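PDB 1O8V: fatty acid-binding protein homolog 1 from Echinococcus granulosus, which binds fatty acids such as palmitic acid inside its beta-barrel and has been implicated in the acquisition, storage and transport of lipids. Local coordinates for residues Leu6-Phe17 with Val124-Ala134. Numbering follows the deposited sequence.
Sequences LGTWKMEKSEGF and VVCVRTYSKVA. With PLM (palmitic acid), chain B.
The guanidinium of Arg128 is sandwiched between Met11 and Phe17. Met11 SD sits over its centre, 3.5 Å from Arg128 CZ, while the Phe17 ring backs the opposite face with the two planes only 22° apart; Arg128 CZ lies 3° off the ring normal, a cation-pi stack. Two bonds at the guanidinium edge fix its rotation: NH1 donates to Ser14 OG, somewhat out of plane, and Arg128 NE, brought round by a bend at chi3 (78°), reaches palmitate O1 at 2.9 Å. Tyr130 OH donates to the same O1 at 2.6 Å, and Met11 CB lies over the Tyr130 ring, 3.9 Å from its centroid. Arg108 also hydrogen-bonds the palmitic acid, in the arginine-and-tyrosine carboxylate site characteristic of this family.

Met11 and Ser14 come from strand 7-15, Arg128 and Tyr130 from strand 124-132, and Phe17 from the start of helix 17-24, just after the N-cap Gly16. Antiparallel pairing joins these first and last strands of the beta-barrel. At a classic beta bulge, Thr129 O accepts from both Glu12 N (2.7 Å) and Lys13 N (3.3 Å). On that same Met11/Arg128 face, at the other end of the strands, Lys132 CG packs over buried Trp9, 4.1 Å from the six-membered ring centroid; its NZ donates to Leu6 O, weakly to Ala134 O, and salt-bridges Ala134 OXT.

The outer face is looser: Glu12 and Lys13 are exposed, and a water donates to Val127 O beside Thr129 OG1, itself bonded to Lys116. Ser131 OG donates to the anti lone pair of Glu12 OE2 at 2.7 Å.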
ATOM      1  N   LEU A   6       1.808 -12.857   3.739  1.00 12.46           N
ATOM      2  CA  LEU A   6       0.482 -13.390   4.005  1.00 12.78           C
ATOM      3  C   LEU A   6       0.058 -13.196   5.457  1.00 12.88           C
ATOM      4  O   LEU A   6       0.853 -13.394   6.385  1.00 13.84           O
ATOM      5  CB  LEU A   6       0.390 -14.881   3.616  1.00 12.04           C
ATOM      6  CG  LEU A   6       0.660 -15.159   2.124  1.00 14.04           C
ATOM      7  CD1 LEU A   6       0.548 -16.661   1.820  1.00 14.10           C
ATOM      8  CD2 LEU A   6      -0.265 -14.354   1.206  1.00 14.83           C
ATOM      9  N   GLY A   7      -1.195 -12.788   5.642  1.00 12.09           N
ATOM     10  CA  GLY A   7      -1.772 -12.634   6.964  1.00 12.21           C
ATOM     11  C   GLY A   7      -2.365 -11.254   7.177  1.00 12.23           C
ATOM     12  O   GLY A   7      -2.642 -10.513   6.214  1.00 12.18           O
ATOM     13  N   THR A   8      -2.595 -10.929   8.443  1.00 12.46           N
ATOM     14  CA  THR A   8      -3.224  -9.682   8.834  1.00 12.28           C
ATOM     15  C   THR A   8      -2.196  -8.830   9.576  1.00 11.66           C
ATOM     16  O   THR A   8      -1.466  -9.322  10.443  1.00 11.64           O
ATOM     17  CB  THR A   8      -4.429  -9.976   9.722  1.00 12.11           C
ATOM     18  OG1 THR A   8      -5.399 -10.688   8.954  1.00 14.34           O
ATOM     19  CG2 THR A   8      -5.151  -8.669  10.151  1.00 12.42           C
ATOM     20  N   TRP A   9      -2.149  -7.545   9.230  1.00 10.74           N
ATOM     21  CA  TRP A   9      -1.181  -6.596   9.751  1.00 10.42           C
ATOM     22  C   TRP A   9      -1.868  -5.288  10.176  1.00 11.39           C
ATOM     23  O   TRP A   9      -2.670  -4.727   9.421  1.00 13.45           O
ATOM     24  CB  TRP A   9      -0.172  -6.239   8.652  1.00 10.90           C
ATOM     25  CG  TRP A   9       0.520  -7.406   8.018  1.00  8.56           C
ATOM     26  CD1 TRP A   9       0.094  -8.133   6.952  1.00  9.40           C
ATOM     27  CD2 TRP A   9       1.762  -7.997   8.434  1.00  9.61           C
ATOM     28  NE1 TRP A   9       1.001  -9.130   6.670  1.00  9.92           N
ATOM     29  CE2 TRP A   9       2.026  -9.069   7.569  1.00 10.14           C
ATOM     30  CE3 TRP A   9       2.673  -7.724   9.449  1.00 10.30           C
ATOM     31  CZ2 TRP A   9       3.189  -9.857   7.668  1.00 11.72           C
ATOM     32  CZ3 TRP A   9       3.822  -8.517   9.570  1.00 10.74           C
ATOM     33  CH2 TRP A   9       4.068  -9.572   8.686  1.00 11.07           C
ATOM     34  N   LYS A  10      -1.502  -4.769  11.339  1.00 11.46           N
ATOM     35  CA  LYS A  10      -2.141  -3.575  11.908  1.00 12.62           C
ATOM     36  C   LYS A  10      -1.170  -2.399  11.883  1.00 11.98           C
ATOM     37  O   LYS A  10      -0.056  -2.504  12.355  1.00 11.37           O
ATOM     38  CB  LYS A  10      -2.603  -3.838  13.352  1.00 13.52           C
ATOM     39  CG  LYS A  10      -3.119  -2.611  14.093  1.00 17.53           C
ATOM     40  CD  LYS A  10      -4.235  -1.931  13.327  1.00 21.88           C
ATOM     41  CE  LYS A  10      -4.598  -0.574  13.901  1.00 24.23           C
ATOM     42  NZ  LYS A  10      -5.981  -0.219  13.510  1.00 24.81           N
ATOM     43  N   MET A  11      -1.569  -1.254  11.337  1.00 11.61           N
ATOM     44  CA  MET A  11      -0.616  -0.141  11.261  1.00 11.56           C
ATOM     45  C   MET A  11      -0.394   0.479  12.634  1.00 12.68           C
ATOM     46  O   MET A  11      -1.368   0.818  13.345  1.00 13.66           O
ATOM     47  CB  MET A  11      -1.060   0.941  10.262  1.00 12.05           C
ATOM     48  CG  MET A  11       0.123   1.844   9.905  1.00 12.68           C
ATOM     49  SD  MET A  11      -0.331   3.342   9.035  1.00 16.67           S
ATOM     50  CE  MET A  11      -0.899   4.228  10.304  1.00 16.95           C
ATOM     51  N   GLU A  12       0.873   0.589  13.013  1.00 12.65           N
ATOM     52  CA  GLU A  12       1.295   1.133  14.303  1.00 13.58           C
ATOM     53  C   GLU A  12       1.728   2.586  14.233  1.00 13.46           C
ATOM     54  O   GLU A  12       1.390   3.385  15.120  1.00 13.41           O
ATOM     55  CB  GLU A  12       2.449   0.278  14.850  1.00 13.74           C
ATOM     56  CG  GLU A  12       2.053  -1.168  15.139  1.00 17.44           C
ATOM     57  CD  GLU A  12       1.275  -1.331  16.439  1.00 20.52           C
ATOM     58  OE1 GLU A  12       1.063  -0.320  17.159  1.00 21.30           O
ATOM     59  OE2 GLU A  12       0.893  -2.480  16.743  1.00 23.26           O
ATOM     60  N   LYS A  13       2.511   2.930  13.213  1.00 13.34           N
ATOM     61  CA  LYS A  13       2.991   4.291  13.035  1.00 13.41           C
ATOM     62  C   LYS A  13       3.105   4.616  11.552  1.00 12.08           C
ATOM     63  O   LYS A  13       3.209   3.724  10.708  1.00 11.66           O
ATOM     64  CB  LYS A  13       4.342   4.526  13.735  1.00 14.88           C
ATOM     65  CG  LYS A  13       5.285   3.415  13.638  1.00 17.14           C
ATOM     66  CD  LYS A  13       6.462   3.548  14.599  1.00 21.47           C
ATOM     67  CE  LYS A  13       7.562   2.569  14.209  1.00 22.89           C
ATOM     68  NZ  LYS A  13       8.796   2.748  15.035  1.00 25.13           N
ATOM     69  N   SER A  14       3.099   5.903  11.284  1.00 11.13           N
ATOM     70  CA  SER A  14       3.254   6.434   9.939  1.00 11.16           C
ATOM     71  C   SER A  14       4.033   7.743   9.986  1.00 11.03           C
ATOM     72  O   SER A  14       3.783   8.616  10.837  1.00 12.79           O
ATOM     73  CB  SER A  14       1.871   6.644   9.331  1.00 10.94           C
ATOM     74  OG  SER A  14       1.986   7.239   8.048  1.00 11.12           O
ATOM     75  N   GLU A  15       4.997   7.903   9.080  1.00 10.48           N
ATOM     76  CA  GLU A  15       5.747   9.128   8.984  1.00 11.64           C
ATOM     77  C   GLU A  15       5.793   9.547   7.528  1.00 10.21           C
ATOM     78  O   GLU A  15       6.010   8.704   6.661  1.00  9.39           O
ATOM     79  CB  GLU A  15       7.168   8.930   9.527  1.00 13.79           C
ATOM     80  CG  GLU A  15       7.191   8.756  11.038  1.00 19.69           C
ATOM     81  CD  GLU A  15       8.550   8.358  11.608  1.00 26.34           C
ATOM     82  OE1 GLU A  15       9.499   8.107  10.821  1.00 31.92           O
ATOM     83  OE2 GLU A  15       8.662   8.289  12.862  1.00 29.34           O
ATOM     84  N   GLY A  16       5.519  10.819   7.259  1.00  8.70           N
ATOM     85  CA  GLY A  16       5.616  11.365   5.919  1.00  8.35           C
ATOM     86  C   GLY A  16       4.461  11.136   4.968  1.00  7.29           C
ATOM     87  O   GLY A  16       4.506  11.548   3.808  1.00  7.82           O
ATOM     88  N   PHE A  17       3.415  10.470   5.436  1.00  7.50           N
ATOM     89  CA  PHE A  17       2.267  10.217   4.571  1.00  6.98           C
ATOM     90  C   PHE A  17       1.582  11.507   4.158  1.00  7.01           C
ATOM     91  O   PHE A  17       1.020  11.577   3.053  1.00  5.96           O
ATOM     92  CB  PHE A  17       1.254   9.305   5.265  1.00  7.30           C
ATOM     93  CG  PHE A  17       0.264   8.631   4.341  1.00  7.01           C
ATOM     94  CD1 PHE A  17       0.693   7.888   3.263  1.00  9.23           C
ATOM     95  CD2 PHE A  17      -1.094   8.685   4.613  1.00  7.39           C
ATOM     96  CE1 PHE A  17      -0.208   7.219   2.469  1.00 11.37           C
ATOM     97  CE2 PHE A  17      -2.017   8.042   3.802  1.00 10.21           C
ATOM     98  CZ  PHE A  17      -1.575   7.307   2.748  1.00  9.38           C
ATOM     99  N   VAL A 124       9.940  12.458  -2.171  1.00  5.54           N
ATOM    100  CA  VAL A 124       9.216  12.344  -0.906  1.00  6.61           C
ATOM    101  C   VAL A 124       9.200  10.929  -0.417  1.00  7.10           C
ATOM    102  O   VAL A 124       8.955  10.009  -1.205  1.00  7.18           O
ATOM    103  CB  VAL A 124       7.762  12.837  -1.058  1.00  6.78           C
ATOM    104  CG1 VAL A 124       7.024  12.758   0.284  1.00  7.79           C
ATOM    105  CG2 VAL A 124       7.718  14.265  -1.608  1.00  7.45           C
ATOM    106  N   VAL A 125       9.506  10.745   0.863  1.00  7.09           N
ATOM    107  CA  VAL A 125       9.579   9.438   1.472  1.00  7.91           C
ATOM    108  C   VAL A 125       8.656   9.326   2.688  1.00  8.51           C
ATOM    109  O   VAL A 125       8.653  10.185   3.566  1.00  8.86           O
ATOM    110  CB  VAL A 125      11.013   9.087   1.927  1.00  9.18           C
ATOM    111  CG1 VAL A 125      11.064   7.684   2.452  1.00 10.27           C
ATOM    112  CG2 VAL A 125      11.995   9.277   0.797  1.00 10.00           C
ATOM    113  N   CYS A 126       7.868   8.249   2.708  1.00  7.65           N
ATOM    114  CA  CYS A 126       6.996   7.941   3.826  1.00  7.58           C
ATOM    115  C   CYS A 126       7.289   6.508   4.262  1.00  7.54           C
ATOM    116  O   CYS A 126       7.555   5.641   3.443  1.00  6.21           O
ATOM    117  CB  CYS A 126       5.536   8.081   3.369  1.00  7.77           C
ATOM    118  SG  CYS A 126       4.342   7.085   4.285  1.00  8.07           S
ATOM    119  N   VAL A 127       7.258   6.258   5.569  1.00  8.41           N
ATOM    120  CA  VAL A 127       7.354   4.901   6.071  1.00  9.36           C
ATOM    121  C   VAL A 127       6.189   4.637   7.013  1.00  8.60           C
ATOM    122  O   VAL A 127       5.970   5.418   7.943  1.00  9.78           O
ATOM    123  CB  VAL A 127       8.684   4.632   6.826  1.00 10.29           C
ATOM    124  CG1 VAL A 127       8.742   3.178   7.172  1.00 10.50           C
ATOM    125  CG2 VAL A 127       9.883   5.037   5.985  1.00 11.99           C
ATOM    126  N   ARG A 128       5.470   3.549   6.750  1.00  9.09           N
ATOM    127  CA  ARG A 128       4.339   3.066   7.552  1.00  9.11           C
ATOM    128  C   ARG A 128       4.651   1.692   8.094  1.00 10.10           C
ATOM    129  O   ARG A 128       4.955   0.766   7.331  1.00 10.50           O
ATOM    130  CB  ARG A 128       3.069   3.051   6.707  1.00  9.60           C
ATOM    131  CG  ARG A 128       2.605   4.469   6.393  1.00  9.91           C
ATOM    132  CD  ARG A 128       1.765   4.592   5.144  1.00  9.77           C
ATOM    133  NE  ARG A 128       0.371   4.188   5.281  1.00 11.02           N
ATOM    134  CZ  ARG A 128      -0.599   4.880   5.858  1.00  9.29           C
ATOM    135  NH1 ARG A 128      -0.366   5.984   6.559  1.00  8.94           N
ATOM    136  NH2 ARG A 128      -1.845   4.393   5.799  1.00 10.15           N
ATOM    137  N   THR A 129       4.631   1.572   9.430  1.00  9.71           N
ATOM    138  CA  THR A 129       5.054   0.350  10.100  1.00 10.40           C
ATOM    139  C   THR A 129       3.862  -0.373  10.690  1.00 10.74           C
ATOM    140  O   THR A 129       3.061   0.231  11.412  1.00 10.65           O
ATOM    141  CB  THR A 129       6.035   0.717  11.212  1.00 10.90           C
ATOM    142  OG1 THR A 129       7.127   1.461  10.657  1.00 13.09           O
ATOM    143  CG2 THR A 129       6.644  -0.523  11.840  1.00 11.82           C
ATOM    144  N   TYR A 130       3.780  -1.662  10.402  1.00 10.46           N
ATOM    145  CA  TYR A 130       2.663  -2.510  10.793  1.00 10.91           C
ATOM    146  C   TYR A 130       3.167  -3.648  11.668  1.00 12.41           C
ATOM    147  O   TYR A 130       4.305  -4.085  11.519  1.00 12.28           O
ATOM    148  CB  TYR A 130       2.035  -3.162   9.565  1.00 11.17           C
ATOM    149  CG  TYR A 130       1.321  -2.261   8.576  1.00  8.66           C
ATOM    150  CD1 TYR A 130       2.022  -1.450   7.693  1.00  9.80           C
ATOM    151  CD2 TYR A 130      -0.061  -2.261   8.510  1.00  8.55           C
ATOM    152  CE1 TYR A 130       1.346  -0.650   6.766  1.00  9.36           C
ATOM    153  CE2 TYR A 130      -0.733  -1.475   7.592  1.00  9.74           C
ATOM    154  CZ  TYR A 130      -0.037  -0.664   6.742  1.00 11.00           C
ATOM    155  OH  TYR A 130      -0.776   0.089   5.859  1.00 10.73           O
ATOM    156  N   SER A 131       2.308  -4.131  12.556  1.00 12.83           N
ATOM    157  CA  SER A 131       2.608  -5.294  13.399  1.00 14.06           C
ATOM    158  C   SER A 131       1.720  -6.454  12.961  1.00 14.45           C
ATOM    159  O   SER A 131       0.574  -6.259  12.594  1.00 14.19           O
ATOM    160  CB  SER A 131       2.359  -4.936  14.864  1.00 14.20           C
ATOM    161  OG  SER A 131       0.986  -4.612  15.050  1.00 17.89           O
ATOM    162  N   LYS A 132       2.233  -7.674  13.034  1.00 15.50           N
ATOM    163  CA  LYS A 132       1.476  -8.848  12.678  1.00 17.22           C
ATOM    164  C   LYS A 132       0.389  -9.151  13.721  1.00 17.70           C
ATOM    165  O   LYS A 132       0.654  -9.155  14.929  1.00 18.78           O
ATOM    166  CB  LYS A 132       2.442 -10.033  12.543  1.00 17.40           C
ATOM    167  CG  LYS A 132       1.885 -11.133  11.717  1.00 20.01           C
ATOM    168  CD  LYS A 132       2.932 -12.166  11.293  1.00 24.39           C
ATOM    169  CE  LYS A 132       2.630 -12.743   9.906  1.00 24.92           C
ATOM    170  NZ  LYS A 132       1.168 -12.996   9.626  1.00 28.79           N
ATOM    171  N   VAL A 133      -0.829  -9.373  13.255  1.00 18.49           N
ATOM    172  CA  VAL A 133      -1.949  -9.715  14.130  1.00 19.76           C
ATOM    173  C   VAL A 133      -2.107 -11.231  14.155  1.00 21.05           C
ATOM    174  O   VAL A 133      -2.219 -11.855  15.223  1.00 22.13           O
ATOM    175  CB  VAL A 133      -3.256  -9.079  13.624  1.00 19.43           C
ATOM    176  CG1 VAL A 133      -4.424  -9.483  14.524  1.00 20.70           C
ATOM    177  CG2 VAL A 133      -3.108  -7.548  13.541  1.00 20.31           C
ATOM    178  N   ALA A 134      -2.160 -11.808  12.964  1.00 22.71           N
ATOM    179  CA  ALA A 134      -2.219 -13.252  12.787  1.00 23.85           C
ATOM    180  C   ALA A 134      -1.599 -13.653  11.446  1.00 24.94           C
ATOM    181  O   ALA A 134      -1.541 -12.802  10.548  1.00 23.81           O
ATOM    182  CB  ALA A 134      -3.646 -13.694  12.864  1.00 24.35           C
ATOM    183  OXT ALA A 134      -1.138 -14.795  11.234  1.00 25.31           O
TER
HETATM  184  C1  PLM B1136       0.436   1.263   2.815  1.00 14.62           C
HETATM  185  O1  PLM B1136       0.434   1.554   4.074  1.00 12.89           O
HETATM  186  O2  PLM B1136       0.252  -0.002   2.494  1.00 15.63           O
HETATM  187  C2  PLM B1136       0.659   2.382   1.800  1.00 14.51           C
HETATM  188  C3  PLM B1136      -0.440   2.463   0.752  1.00 16.42           C
HETATM  189  C4  PLM B1136      -0.228   3.732  -0.079  1.00 17.94           C
HETATM  190  C5  PLM B1136      -1.234   3.800  -1.221  1.00 16.39           C
HETATM  191  C6  PLM B1136      -0.990   4.980  -2.175  1.00 18.93           C
HETATM  192  C7  PLM B1136      -1.136   6.380  -1.572  1.00 19.95           C
HETATM  193  C8  PLM B1136      -2.557   6.862  -1.726  1.00 19.04           C
HETATM  194  C9  PLM B1136      -2.858   8.175  -1.023  1.00 17.18           C
HETATM  195  CA  PLM B1136      -4.314   8.209  -0.595  1.00 16.86           C
HETATM  196  CB  PLM B1136      -4.513   8.510   0.867  1.00 17.93           C
HETATM  197  CC  PLM B1136      -5.967   8.425   1.330  1.00 17.45           C
HETATM  198  CD  PLM B1136      -6.060   7.882   2.739  1.00 20.46           C
HETATM  199  CE  PLM B1136      -6.434   6.413   2.840  1.00 22.91           C
HETATM  200  CF  PLM B1136      -6.350   5.940   4.289  1.00 24.46           C
HETATM  201  CG  PLM B1136      -6.698   4.467   4.485  1.00 25.25           C
HETATM  202  O   HOH W   1       6.632   4.116  10.368  1.00 14.91           O